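Local coordinates for protein SmhB (Serratia marcescens, PDB 6ZZ5) that is one component of the tripartite alpha-pore-forming toxin Smh, here in its soluble form, and is likely to take part in forming a pore in target membranes, at residues T77-Q80 with D81-T85; S129-D132 with K133-D137; V145-L148 with N149-V152; G168-A171 with A172-G175; D305-F308 with L309-L312. All coordinates share one frame; numbering follows the deposited sequence.

In the fold
The five contacts each span about two turns of helix in an elongated, mostly helical chain, contacts 3 and 5 including a helix end. Contacts 2 and 3 lie on the same helix, 99-151, with centres about 24 Å apart; contact 3 marks its C-terminal end. Contact 1 is on the preceding helix 44-92, and contact 4 on the following helix 156-184. Contact 5 opens helix 306-319. It lies on the same side of the chain's centre as contact 1, with nearest atoms about 9 Å apart. Contacts 3 and 5 lie on opposite sides of that centre, about 70 Å between centres. A sulfate, probably from the crystallisation liquor, sits at contact 5.

Contact 1. Residues T77-Q80 with D81-T85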
loop_
_atom_site.group_PDB
_atom_site.type_symbol
_atom_site.label_atom_id
_atom_site.label_comp_id
_atom_site.label_asym_id
_atom_site.label_seq_id
_atom_site.Cartn_x
_atom_site.Cartn_y
_atom_site.Cartn_z
ATOM N N THR A 77 0.333 15.914 -3.045
ATOM C CA THR A 77 -0.042 17.342 -3.251
ATOM C C THR A 77 1.041 18.264 -2.647
ATOM O O THR A 77 1.386 19.312 -3.233
ATOM C CB THR A 77 -1.405 17.660 -2.612
ATOM O OG1 THR A 77 -2.304 16.729 -3.225
ATOM C CG2 THR A 77 -1.840 19.098 -2.836
ATOM N N ASN A 78 1.568 17.900 -1.495
ATOM C CA ASN A 78 2.603 18.722 -0.793
ATOM C C ASN A 78 3.884 18.721 -1.621
ATOM O O ASN A 78 4.509 19.757 -1.707
ATOM C CB ASN A 78 2.890 18.197 0.619
ATOM C CG ASN A 78 1.725 18.380 1.551
ATOM O OD1 ASN A 78 0.824 19.153 1.242
ATOM N ND2 ASN A 78 1.747 17.718 2.698
ATOM N N ILE A 79 4.277 17.573 -2.187
ATOM C CA ILE A 79 5.455 17.506 -3.069
ATOM C C ILE A 79 5.193 18.460 -4.232
ATOM O O ILE A 79 6.073 19.209 -4.602
ATOM C CB ILE A 79 5.717 16.061 -3.526
ATOM C CG1 ILE A 79 6.073 15.191 -2.299
ATOM C CG2 ILE A 79 6.791 16.048 -4.590
ATOM C CD1 ILE A 79 6.341 13.769 -2.617
ATOM N N GLN A 80 4.022 18.365 -4.859
ATOM C CA GLN A 80 3.701 19.207 -6.015
ATOM C C GLN A 80 3.873 20.669 -5.582
ATOM O O GLN A 80 4.520 21.433 -6.330
ATOM C CB GLN A 80 2.294 18.946 -6.513
ATOM C CG GLN A 80 1.958 19.677 -7.795
ATOM C CD GLN A 80 0.619 19.248 -8.320
ATOM O OE1 GLN A 80 -0.321 19.951 -8.110
ATOM N NE2 GLN A 80 0.519 18.076 -8.935
ATOM N N ASP A 81 3.288 21.050 -4.459
ATOM C CA ASP A 81 3.261 22.481 -4.055
ATOM C C ASP A 81 4.689 22.902 -3.696
ATOM O O ASP A 81 5.055 24.041 -4.044
ATOM C CB ASP A 81 2.304 22.789 -2.917
ATOM C CG ASP A 81 2.423 24.250 -2.486
ATOM O OD1 ASP A 81 2.403 25.182 -3.374
ATOM O OD2 ASP A 81 2.699 24.424 -1.311
ATOM N N TYR A 82 5.471 22.027 -3.077
ATOM C CA TYR A 82 6.890 22.336 -2.751
ATOM C C TYR A 82 7.653 22.662 -4.048
ATOM O O TYR A 82 8.283 23.700 -4.143
ATOM C CB TYR A 82 7.630 21.255 -1.943
ATOM C CG TYR A 82 9.073 21.666 -1.911
ATOM C CD1 TYR A 82 9.507 22.646 -1.034
ATOM C CD2 TYR A 82 9.936 21.253 -2.905
ATOM C CE1 TYR A 82 10.799 23.139 -1.093
ATOM C CE2 TYR A 82 11.225 21.758 -2.999
ATOM C CZ TYR A 82 11.647 22.738 -2.110
ATOM O OH TYR A 82 12.902 23.269 -2.220
ATOM N N PHE A 83 7.572 21.803 -5.062
ATOM C CA PHE A 83 8.367 21.930 -6.285
ATOM C C PHE A 83 7.818 23.081 -7.131
ATOM O O PHE A 83 8.630 23.727 -7.817
ATOM C CB PHE A 83 8.540 20.576 -6.987
ATOM C CG PHE A 83 9.611 19.755 -6.328
ATOM C CD1 PHE A 83 10.934 20.173 -6.329
ATOM C CD2 PHE A 83 9.293 18.621 -5.579
ATOM C CE1 PHE A 83 11.920 19.431 -5.682
ATOM C CE2 PHE A 83 10.284 17.905 -4.922
ATOM C CZ PHE A 83 11.590 18.307 -4.969
ATOM N N GLU A 84 6.519 23.352 -7.099
ATOM C CA GLU A 84 5.979 24.561 -7.762
ATOM C C GLU A 84 6.576 25.823 -7.090
ATOM O O GLU A 84 6.924 26.775 -7.767
ATOM C CB GLU A 84 4.439 24.583 -7.764
ATOM C CG GLU A 84 3.810 23.553 -8.672
ATOM C CD GLU A 84 4.020 23.780 -10.164
ATOM O OE1 GLU A 84 4.639 24.803 -10.522
ATOM O OE2 GLU A 84 3.513 22.935 -10.967
ATOM N N THR A 85 6.675 25.835 -5.782
ATOM C CA THR A 85 7.259 26.979 -5.038
ATOM C C THR A 85 8.765 27.050 -5.373
ATOM O O THR A 85 9.268 28.158 -5.563
ATOM C CB THR A 85 7.032 26.800 -3.547
ATOM O OG1 THR A 85 5.618 26.755 -3.314
ATOM C CG2 THR A 85 7.635 27.943 -2.772
#
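I79 and F83 form an i/i+4 pair along helix 44-92, on the face turned into the helical bundle. They lie side by side and point the same way. The CG2 branch of I79 does the touching, with I79 CG2 3.7 Å from F83 CD2. This methyl sits at the edge of the phenyl ring, in its plane. F83 CG lies beside its own backbone N (chi1 -79°), which brings the ring back along the helix to I79. F83 CD2 also comes within 3.4 Å of I79 O, the carbonyl that accepts the F83 amide at 3.0 Å from F83 N. One face of the F83 ring receives Y82 CD2, 3.6 Å above its plane and over its centre.

E84 folds its CG back to 3.2 Å from Q80 O, the carbonyl that also accepts E84 N. T85 OG1 donates to D81 O at 2.9 Å. T85 N binds that same carbonyl, so two donors grip D81 O from opposite faces of its plane. Q80 NE2 bonds T328 OG1, and T77 OG1 bonds K332 NZ. I79 also packs on M281 and W285 of helix 252-300. This is ordinary i/i+4 packing in a helical bundle, with an apolar stripe inside and two polar side chains, T77 and Q80, bonded to helix 321-336.

Contact 2. Residues S129-D132 with K133-D137; sequences SLND and KLIID
L130 and L134 meet one turn apart on helix 99-151, where the backbone amides and the side chain of N131 all have partners. Four backbone amides are satisfied in the regular i+4 pattern. K133 N donates to S129 O at 3.0 Å, and L134 N to L130 O at 2.9 Å. I135 N reaches N131 O, and I136 N reaches D132 O.

The amide of N131 is buried and bound at both ends. N131 ND2 donates to Q272, and N131 OD1 accepts from Q268, both on helix 252-300. These two bonds should fix the rotation of the amide. Its ND2 also sits 3.9 Å from I135 CD1, so a methyl packs beside the polar group.

The apolar contact is made by L130 CG and L134 CD1, 3.9 Å apart, where the two side chains cross at a slant. L134 CG lies beside its own backbone N (chi1 -81°), which leans the side chain back over L130 O, with L134 CG 3.4 Å from L130 O. K133 CG likewise lies 3.4 Å from S129 O. H60 of helix 44-92 touches L130, K133 and L134. The pattern is that of a long bundle helix: L130 packs on helix 44-92, L134 sits between helices 44-92 and 252-300, and N131 is bonded to two glutamines of helix 252-300.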
loop_
_atom_site.group_PDB
_atom_site.type_symbol
_atom_site.label_atom_id
_atom_site.label_comp_id
_atom_site.label_asym_id
_atom_site.label_seq_id
_atom_site.Cartn_x
_atom_site.Cartn_y
_atom_site.Cartn_z
ATOM N N SER A 129 1.463 3.103 14.324
ATOM C CA SER A 129 0.525 2.719 15.422
ATOM C C SER A 129 -0.418 1.632 14.895
ATOM O O SER A 129 -0.698 0.670 15.614
ATOM C CB SER A 129 -0.276 3.888 15.921
ATOM O OG SER A 129 0.561 4.774 16.609
ATOM N N LEU A 130 -0.851 1.768 13.652
ATOM C CA LEU A 130 -1.797 0.812 13.038
ATOM C C LEU A 130 -1.072 -0.529 12.851
ATOM O O LEU A 130 -1.649 -1.558 13.195
ATOM C CB LEU A 130 -2.333 1.350 11.719
ATOM C CG LEU A 130 -3.166 0.329 10.932
ATOM C CD1 LEU A 130 -4.399 -0.113 11.742
ATOM C CD2 LEU A 130 -3.527 0.851 9.560
ATOM N N ASN A 131 0.169 -0.499 12.363
ATOM C CA ASN A 131 1.033 -1.698 12.228
ATOM C C ASN A 131 1.136 -2.376 13.580
ATOM O O ASN A 131 1.001 -3.604 13.640
ATOM C CB ASN A 131 2.381 -1.346 11.613
ATOM C CG ASN A 131 3.209 -2.554 11.289
ATOM O OD1 ASN A 131 2.697 -3.535 10.747
ATOM N ND2 ASN A 131 4.500 -2.436 11.551
ATOM N N ASP A 132 1.411 -1.620 14.636
ATOM C CA ASP A 132 1.600 -2.195 15.996
ATOM C C ASP A 132 0.313 -2.900 16.427
ATOM O O ASP A 132 0.386 -4.070 16.882
ATOM C CB ASP A 132 2.040 -1.135 17.017
ATOM C CG ASP A 132 3.439 -0.612 16.718
ATOM O OD1 ASP A 132 4.147 -1.294 15.975
ATOM O OD2 ASP A 132 3.789 0.501 17.222
ATOM N N LYS A 133 -0.846 -2.263 16.271
ATOM C CA LYS A 133 -2.126 -2.877 16.692
ATOM C C LYS A 133 -2.375 -4.154 15.856
ATOM O O LYS A 133 -2.845 -5.139 16.425
ATOM C CB LYS A 133 -3.283 -1.915 16.485
ATOM C CG LYS A 133 -3.225 -0.697 17.375
ATOM C CD LYS A 133 -4.379 0.253 17.097
ATOM C CE LYS A 133 -4.140 1.626 17.683
ATOM N NZ LYS A 133 -5.397 2.168 18.238
ATOM N N LEU A 134 -2.022 -4.122 14.561
ATOM C CA LEU A 134 -2.229 -5.245 13.628
ATOM C C LEU A 134 -1.289 -6.399 14.039
ATOM O O LEU A 134 -1.704 -7.577 13.932
ATOM C CB LEU A 134 -2.015 -4.810 12.180
ATOM C CG LEU A 134 -3.193 -4.090 11.525
ATOM C CD1 LEU A 134 -2.740 -3.432 10.225
ATOM C CD2 LEU A 134 -4.369 -5.051 11.294
ATOM N N ILE A 135 -0.091 -6.094 14.517
ATOM C CA ILE A 135 0.882 -7.134 14.986
ATOM C C ILE A 135 0.207 -7.855 16.166
ATOM O O ILE A 135 0.075 -9.108 16.137
ATOM C CB ILE A 135 2.253 -6.555 15.341
ATOM C CG1 ILE A 135 2.963 -6.093 14.074
ATOM C CG2 ILE A 135 3.099 -7.586 16.104
ATOM C CD1 ILE A 135 4.140 -5.208 14.301
ATOM N N ILE A 136 -0.320 -7.079 17.118
ATOM C CA ILE A 136 -0.888 -7.658 18.363
ATOM C C ILE A 136 -2.110 -8.467 17.931
ATOM O O ILE A 136 -2.239 -9.689 18.311
ATOM C CB ILE A 136 -1.190 -6.536 19.367
ATOM C CG1 ILE A 136 0.089 -5.862 19.877
ATOM C CG2 ILE A 136 -2.010 -7.033 20.550
ATOM C CD1 ILE A 136 -0.117 -4.386 20.245
ATOM N N ASP A 137 -3.014 -7.817 17.216
ATOM C CA ASP A 137 -4.350 -8.423 16.956
ATOM C C ASP A 137 -4.168 -9.655 16.061
ATOM O O ASP A 137 -4.795 -10.671 16.349
ATOM C CB ASP A 137 -5.401 -7.421 16.425
ATOM C CG ASP A 137 -5.902 -6.406 17.440
ATOM O OD1 ASP A 137 -5.671 -6.590 18.650
ATOM O OD2 ASP A 137 -6.414 -5.382 17.006
#

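Contact 3. Residues V145-L148 with N149-V152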
loop_
_atom_site.group_PDB
_atom_site.type_symbol
_atom_site.label_atom_id
_atom_site.label_comp_id
_atom_site.label_asym_id
_atom_site.label_seq_id
_atom_site.Cartn_x
_atom_site.Cartn_y
_atom_site.Cartn_z
ATOM N N VAL A 145 -7.581 -20.130 16.040
ATOM C CA VAL A 145 -7.466 -21.179 15.009
ATOM C C VAL A 145 -6.941 -22.457 15.659
ATOM O O VAL A 145 -7.508 -23.539 15.368
ATOM C CB VAL A 145 -6.549 -20.728 13.850
ATOM C CG1 VAL A 145 -6.508 -21.812 12.776
ATOM C CG2 VAL A 145 -6.991 -19.404 13.247
ATOM N N VAL A 146 -5.899 -22.349 16.483
ATOM C CA VAL A 146 -5.312 -23.524 17.175
ATOM C C VAL A 146 -6.411 -24.125 18.066
ATOM O O VAL A 146 -6.584 -25.337 17.992
ATOM C CB VAL A 146 -4.044 -23.178 17.973
ATOM C CG1 VAL A 146 -3.521 -24.384 18.714
ATOM C CG2 VAL A 146 -2.961 -22.597 17.063
ATOM N N ASN A 147 -7.136 -23.298 18.825
ATOM C CA ASN A 147 -8.173 -23.780 19.776
ATOM C C ASN A 147 -9.256 -24.523 18.986
ATOM O O ASN A 147 -9.662 -25.581 19.423
ATOM C CB ASN A 147 -8.752 -22.633 20.608
ATOM C CG ASN A 147 -7.768 -22.128 21.638
ATOM O OD1 ASN A 147 -6.967 -22.906 22.147
ATOM N ND2 ASN A 147 -7.837 -20.846 21.973
ATOM N N LEU A 148 -9.711 -23.960 17.879
ATOM C CA LEU A 148 -10.750 -24.558 17.016
ATOM C C LEU A 148 -10.225 -25.877 16.464
ATOM O O LEU A 148 -10.992 -26.849 16.541
ATOM C CB LEU A 148 -11.169 -23.627 15.892
ATOM C CG LEU A 148 -12.101 -24.231 14.856
ATOM C CD1 LEU A 148 -13.441 -24.595 15.487
ATOM C CD2 LEU A 148 -12.315 -23.243 13.734
ATOM N N ASN A 149 -8.972 -25.936 16.016
ATOM C CA ASN A 149 -8.379 -27.210 15.543
ATOM C C ASN A 149 -8.413 -28.231 16.688
ATOM O O ASN A 149 -8.792 -29.402 16.420
ATOM C CB ASN A 149 -6.971 -27.061 14.959
ATOM C CG ASN A 149 -6.675 -28.133 13.928
ATOM O OD1 ASN A 149 -7.574 -28.544 13.205
ATOM N ND2 ASN A 149 -5.464 -28.653 13.910
ATOM N N ASN A 150 -8.081 -27.825 17.911
ATOM C CA ASN A 150 -8.165 -28.737 19.106
ATOM C C ASN A 150 -9.600 -29.208 19.355
ATOM O O ASN A 150 -9.826 -30.431 19.547
ATOM C CB ASN A 150 -7.583 -28.110 20.370
ATOM C CG ASN A 150 -6.087 -27.928 20.243
ATOM O OD1 ASN A 150 -5.448 -28.653 19.484
ATOM N ND2 ASN A 150 -5.535 -26.950 20.949
ATOM N N VAL A 151 -10.573 -28.306 19.310
ATOM C CA VAL A 151 -11.993 -28.683 19.562
ATOM C C VAL A 151 -12.380 -29.788 18.589
ATOM O O VAL A 151 -13.045 -30.703 19.031
ATOM C CB VAL A 151 -12.965 -27.492 19.462
ATOM C CG1 VAL A 151 -14.417 -27.943 19.422
ATOM C CG2 VAL A 151 -12.752 -26.494 20.596
ATOM N N VAL A 152 -12.017 -29.720 17.315
ATOM C CA VAL A 152 -12.446 -30.763 16.331
ATOM C C VAL A 152 -11.425 -31.915 16.253
ATOM O O VAL A 152 -11.543 -32.671 15.302
ATOM C CB VAL A 152 -12.710 -30.172 14.928
ATOM C CG1 VAL A 152 -13.870 -29.182 14.928
ATOM C CG2 VAL A 152 -11.455 -29.557 14.318
#
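With chi1 at 177°, V146 turns CG1 to the side opposite its own N, while N150 keeps CG beside its N (chi1 -67°). Together these torsions lay the side chains side by side, pointing the same way, on adjacent turns near the end of helix 99-151. The methyl V146 CG1 stands 4.0 Å from N150 ND2. The same amide nitrogen is 3.5 Å from V146 O, so the flat end of N150 lies back against the carbonyl of the preceding turn. V146 O also accepts N150 N, at 2.9 Å.

The other backbone bonds continue the helix. N149 N reaches V145 O, and V151 N reaches N147 O. V151 leans its CG2 to 3.4 Å from N147 O. The last bond joins V152 N to L148 O at 3.1 Å. V152 is the first residue to leave helical backbone angles, and here the chain turns away. V152 CG2 still covers the carbonyl of L148, at 3.5 Å from L148 O.

Both asparagines at this end have polar partners beyond the turn. N149 ND2 donates to N156 OD1, and N150 OD1 accepts from N156 ND2. The N156 amide is thus held by two asparagines and links the end of one helix to the start of the next.

V145 and N149 touch L159 of helix 156-184. V145 and L148 rest on A257 of helix 252-300, and N149 and V152 on V254. L148 also packs against F37 and L43. One side of this helix end thus packs on two long helices and on loop residues, while N147, N150 and V151 are exposed.

Contact 4. Residues G168-A171 with A172-G175; sequences GINA and AIDG
N170 and D174, one turn apart on helix 156-184, are joined by a water between their side chains. Both side chains take the same course: CG lies beside the backbone N and anti to the carbonyl carbon, with chi1 -80° for N170 and -73° for D174. D174 leans back towards N170, while N170 leans the same way and so away from D174. The water spans the gap between their oxygens. It donates to N170 OD1 at 2.9 Å, a weak bond, and to D174 OD1 at 2.9 Å.

D174 folds over the carbonyl of N170, and its carboxyl carbon D174 CG is 3.1 Å from N170 O. That carbonyl also takes the backbone amide, D174 N, at 2.8 Å. The D174 carboxylate oxygens are only acceptors towards this carbonyl and make no bond to it.

I169 differs. Its CG1 is anti to the backbone N, which puts CG2 between N and the carbonyl carbon, the crowded position. I169 CD1 then lies 4.1 Å from A172 CB, a light apolar touch. I173 carries CG1 beside its N, over I169 O (3.5 Å from I173 CG1), and I173 CD1 comes within 4.0 Å of N170 OD1. I173 N and G175 N donate to I169 O and A171 O.

D174 touches T269 and Q270 of helix 252-300. I169 packs on A239 and L243 of helix 230-245, and I173 on S236. This is a helix rich in small residues that packs its two isoleucines on helix 230-245 and leaves G168, A171, A172 and G175 exposed.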
loop_
_atom_site.group_PDB
_atom_site.type_symbol
_atom_site.label_atom_id
_atom_site.label_comp_id
_atom_site.label_asym_id
_atom_site.label_seq_id
_atom_site.Cartn_x
_atom_site.Cartn_y
_atom_site.Cartn_z
ATOM N N GLY A 168 4.360 -18.581 2.546
ATOM C CA GLY A 168 5.380 -18.647 1.487
ATOM C C GLY A 168 4.800 -18.094 0.199
ATOM O O GLY A 168 5.466 -17.262 -0.463
ATOM N N ILE A 169 3.605 -18.584 -0.180
ATOM C CA ILE A 169 3.005 -18.186 -1.481
ATOM C C ILE A 169 2.548 -16.727 -1.389
ATOM O O ILE A 169 2.633 -16.061 -2.427
ATOM C CB ILE A 169 1.901 -19.111 -1.989
ATOM C CG1 ILE A 169 1.752 -18.945 -3.495
ATOM C CG2 ILE A 169 0.612 -18.859 -1.225
ATOM C CD1 ILE A 169 3.004 -19.284 -4.319
ATOM N N ASN A 170 2.107 -16.252 -0.212
ATOM C CA ASN A 170 1.677 -14.842 -0.019
ATOM C C ASN A 170 2.842 -13.916 -0.335
ATOM O O ASN A 170 2.592 -12.846 -0.896
ATOM C CB ASN A 170 1.079 -14.571 1.364
ATOM C CG ASN A 170 -0.355 -15.000 1.472
ATOM O OD1 ASN A 170 -1.032 -15.138 0.460
ATOM N ND2 ASN A 170 -0.822 -15.264 2.688
ATOM N N ALA A 171 4.086 -14.291 -0.017
ATOM C CA ALA A 171 5.264 -13.496 -0.384
ATOM C C ALA A 171 5.332 -13.297 -1.907
ATOM O O ALA A 171 5.643 -12.215 -2.370
ATOM C CB ALA A 171 6.522 -14.156 0.157
ATOM N N ALA A 172 5.110 -14.344 -2.682
ATOM C CA ALA A 172 5.143 -14.305 -4.151
ATOM C C ALA A 172 3.988 -13.418 -4.649
ATOM O O ALA A 172 4.145 -12.630 -5.559
ATOM C CB ALA A 172 5.074 -15.719 -4.671
ATOM N N ILE A 173 2.806 -13.583 -4.116
ATOM C CA ILE A 173 1.613 -12.823 -4.584
ATOM C C ILE A 173 1.863 -11.351 -4.286
ATOM O O ILE A 173 1.693 -10.516 -5.208
ATOM C CB ILE A 173 0.316 -13.313 -3.923
ATOM C CG1 ILE A 173 0.046 -14.764 -4.331
ATOM C CG2 ILE A 173 -0.845 -12.384 -4.313
ATOM C CD1 ILE A 173 -1.125 -15.397 -3.577
ATOM N N ASP A 174 2.259 -11.063 -3.041
ATOM C CA ASP A 174 2.548 -9.669 -2.591
ATOM C C ASP A 174 3.581 -9.036 -3.561
ATOM O O ASP A 174 3.355 -7.913 -4.029
ATOM C CB ASP A 174 3.053 -9.646 -1.166
ATOM C CG ASP A 174 2.053 -9.917 -0.049
ATOM O OD1 ASP A 174 0.827 -10.055 -0.325
ATOM O OD2 ASP A 174 2.544 -10.058 1.110
ATOM N N GLY A 175 4.686 -9.725 -3.836
ATOM C CA GLY A 175 5.732 -9.343 -4.809
ATOM C C GLY A 175 5.227 -9.096 -6.211
ATOM O O GLY A 175 5.619 -8.071 -6.815
HETATM O O HOH W 1 -0.962 -12.375 -0.374
#

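Contact 5. Residues D305-F308 with L309-L312; sequences DDSF and LRQL. With SO4 (sulfate ion), chain D.
R310 reaches back from the second turn of helix 306-319 to D306 and S307 in the first turn, where a sulfate is bound. R310 CB lies 3.6 Å from D306 O. CG is nearer, with R310 CG 3.2 Å from D306 O, the carbonyl that also takes R310 N at 2.9 Å. The chain then bends at chi3 (-86°), which folds the guanidinium back over the start of the helix. NE stays near S307 CA. CZ hangs over the backbone of D306, whose carbonyl carbon sits above the centre of the guanidinium face. D306 CB and S307 N also lie over a face.

At the tip both terminal nitrogens hold the sulfate. R310 NH1 donates to sulfate O1 at 3.2 Å. R310 NH2 makes the shorter and nearly straight bond to sulfate O3, 2.7 Å at 176°. This oxygen lies at the edge of the guanidinium, near its plane. The ion probably comes from the crystallisation liquor.

D305 is the N-cap of the helix. Its side chain turns in so that D305 OD1 accepts F308 N at 3.1 Å, an amide in the first turn. L309 N to D305 O is a weak bond. F308 CE2 lies 4.4 Å from L312 CD2, a loose contact along the next turn.

The helix start lies against two long helices. D306 and L309 touch W102 of helix 99-151, and L309 also meets L106. D306 and L309 pack on L299 of helix 252-300, while F308 and L312 meet L295 on that helix.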
loop_
_atom_site.group_PDB
_atom_site.type_symbol
_atom_site.label_atom_id
_atom_site.label_comp_id
_atom_site.label_asym_id
_atom_site.label_seq_id
_atom_site.Cartn_x
_atom_site.Cartn_y
_atom_site.Cartn_z
ATOM N N ASP A 305 27.262 32.676 -1.847
ATOM C CA ASP A 305 26.763 34.007 -2.279
ATOM C C ASP A 305 25.530 33.836 -3.200
ATOM O O ASP A 305 25.094 32.680 -3.469
ATOM C CB ASP A 305 27.939 34.801 -2.844
ATOM C CG ASP A 305 28.503 34.252 -4.131
ATOM O OD1 ASP A 305 27.923 33.278 -4.672
ATOM O OD2 ASP A 305 29.596 34.746 -4.530
ATOM N N ASP A 306 24.965 34.941 -3.667
ATOM C CA ASP A 306 23.752 34.903 -4.524
ATOM C C ASP A 306 24.063 34.192 -5.828
ATOM O O ASP A 306 23.195 33.530 -6.361
ATOM C CB ASP A 306 23.235 36.323 -4.765
ATOM C CG ASP A 306 22.673 36.935 -3.486
ATOM O OD1 ASP A 306 22.617 36.239 -2.502
ATOM O OD2 ASP A 306 22.273 38.090 -3.496
ATOM N N SER A 307 25.279 34.317 -6.341
ATOM C CA SER A 307 25.663 33.657 -7.609
ATOM C C SER A 307 25.538 32.130 -7.474
ATOM O O SER A 307 25.026 31.477 -8.395
ATOM C CB SER A 307 27.047 34.089 -8.014
ATOM O OG SER A 307 27.321 33.537 -9.264
ATOM N N PHE A 308 25.914 31.584 -6.321
ATOM C CA PHE A 308 25.831 30.137 -6.050
ATOM C C PHE A 308 24.358 29.728 -6.134
ATOM O O PHE A 308 23.999 28.717 -6.733
ATOM C CB PHE A 308 26.405 29.841 -4.673
ATOM C CG PHE A 308 26.368 28.391 -4.327
ATOM C CD1 PHE A 308 27.428 27.571 -4.674
ATOM C CD2 PHE A 308 25.310 27.862 -3.607
ATOM C CE1 PHE A 308 27.433 26.227 -4.325
ATOM C CE2 PHE A 308 25.313 26.514 -3.264
ATOM C CZ PHE A 308 26.365 25.690 -3.633
ATOM N N LEU A 309 23.499 30.514 -5.510
ATOM C CA LEU A 309 22.045 30.200 -5.436
ATOM C C LEU A 309 21.382 30.362 -6.813
ATOM O O LEU A 309 20.539 29.528 -7.162
ATOM C CB LEU A 309 21.399 31.096 -4.390
ATOM C CG LEU A 309 21.789 30.743 -2.954
ATOM C CD1 LEU A 309 21.405 31.878 -2.037
ATOM C CD2 LEU A 309 21.129 29.432 -2.536
ATOM N N ARG A 310 21.768 31.380 -7.576
ATOM C CA ARG A 310 21.299 31.472 -8.974
ATOM C C ARG A 310 21.639 30.173 -9.721
ATOM O O ARG A 310 20.712 29.599 -10.327
ATOM C CB ARG A 310 21.855 32.725 -9.630
ATOM C CG ARG A 310 21.346 33.991 -8.976
ATOM C CD ARG A 310 21.545 35.232 -9.839
ATOM N NE ARG A 310 22.869 35.699 -9.574
ATOM C CZ ARG A 310 23.224 36.696 -8.756
ATOM N NH1 ARG A 310 22.352 37.454 -8.112
ATOM N NH2 ARG A 310 24.501 36.939 -8.598
ATOM N N GLN A 311 22.900 29.723 -9.664
ATOM C CA GLN A 311 23.370 28.491 -10.353
ATOM C C GLN A 311 22.502 27.321 -9.878
ATOM O O GLN A 311 21.989 26.542 -10.721
ATOM C CB GLN A 311 24.863 28.214 -10.091
ATOM C CG GLN A 311 25.505 27.075 -10.905
ATOM C CD GLN A 311 25.149 25.629 -10.556
ATOM O OE1 GLN A 311 24.946 25.268 -9.376
ATOM N NE2 GLN A 311 25.048 24.775 -11.589
ATOM N N LEU A 312 22.343 27.173 -8.561
ATOM C CA LEU A 312 21.718 25.976 -7.981
ATOM C C LEU A 312 20.243 25.917 -8.373
ATOM O O LEU A 312 19.772 24.841 -8.805
ATOM C CB LEU A 312 21.877 26.029 -6.474
ATOM C CG LEU A 312 21.255 24.832 -5.754
ATOM C CD1 LEU A 312 22.017 23.576 -6.082
ATOM C CD2 LEU A 312 21.275 25.079 -4.268
HETATM S S SO4 D . 24.787 39.806 -6.028
HETATM O O1 SO4 D . 23.405 39.419 -5.821
HETATM O O2 SO4 D . 24.840 41.127 -6.577
HETATM O O3 SO4 D . 25.406 38.882 -6.931
HETATM O O4 SO4 D . 25.492 39.760 -4.776
#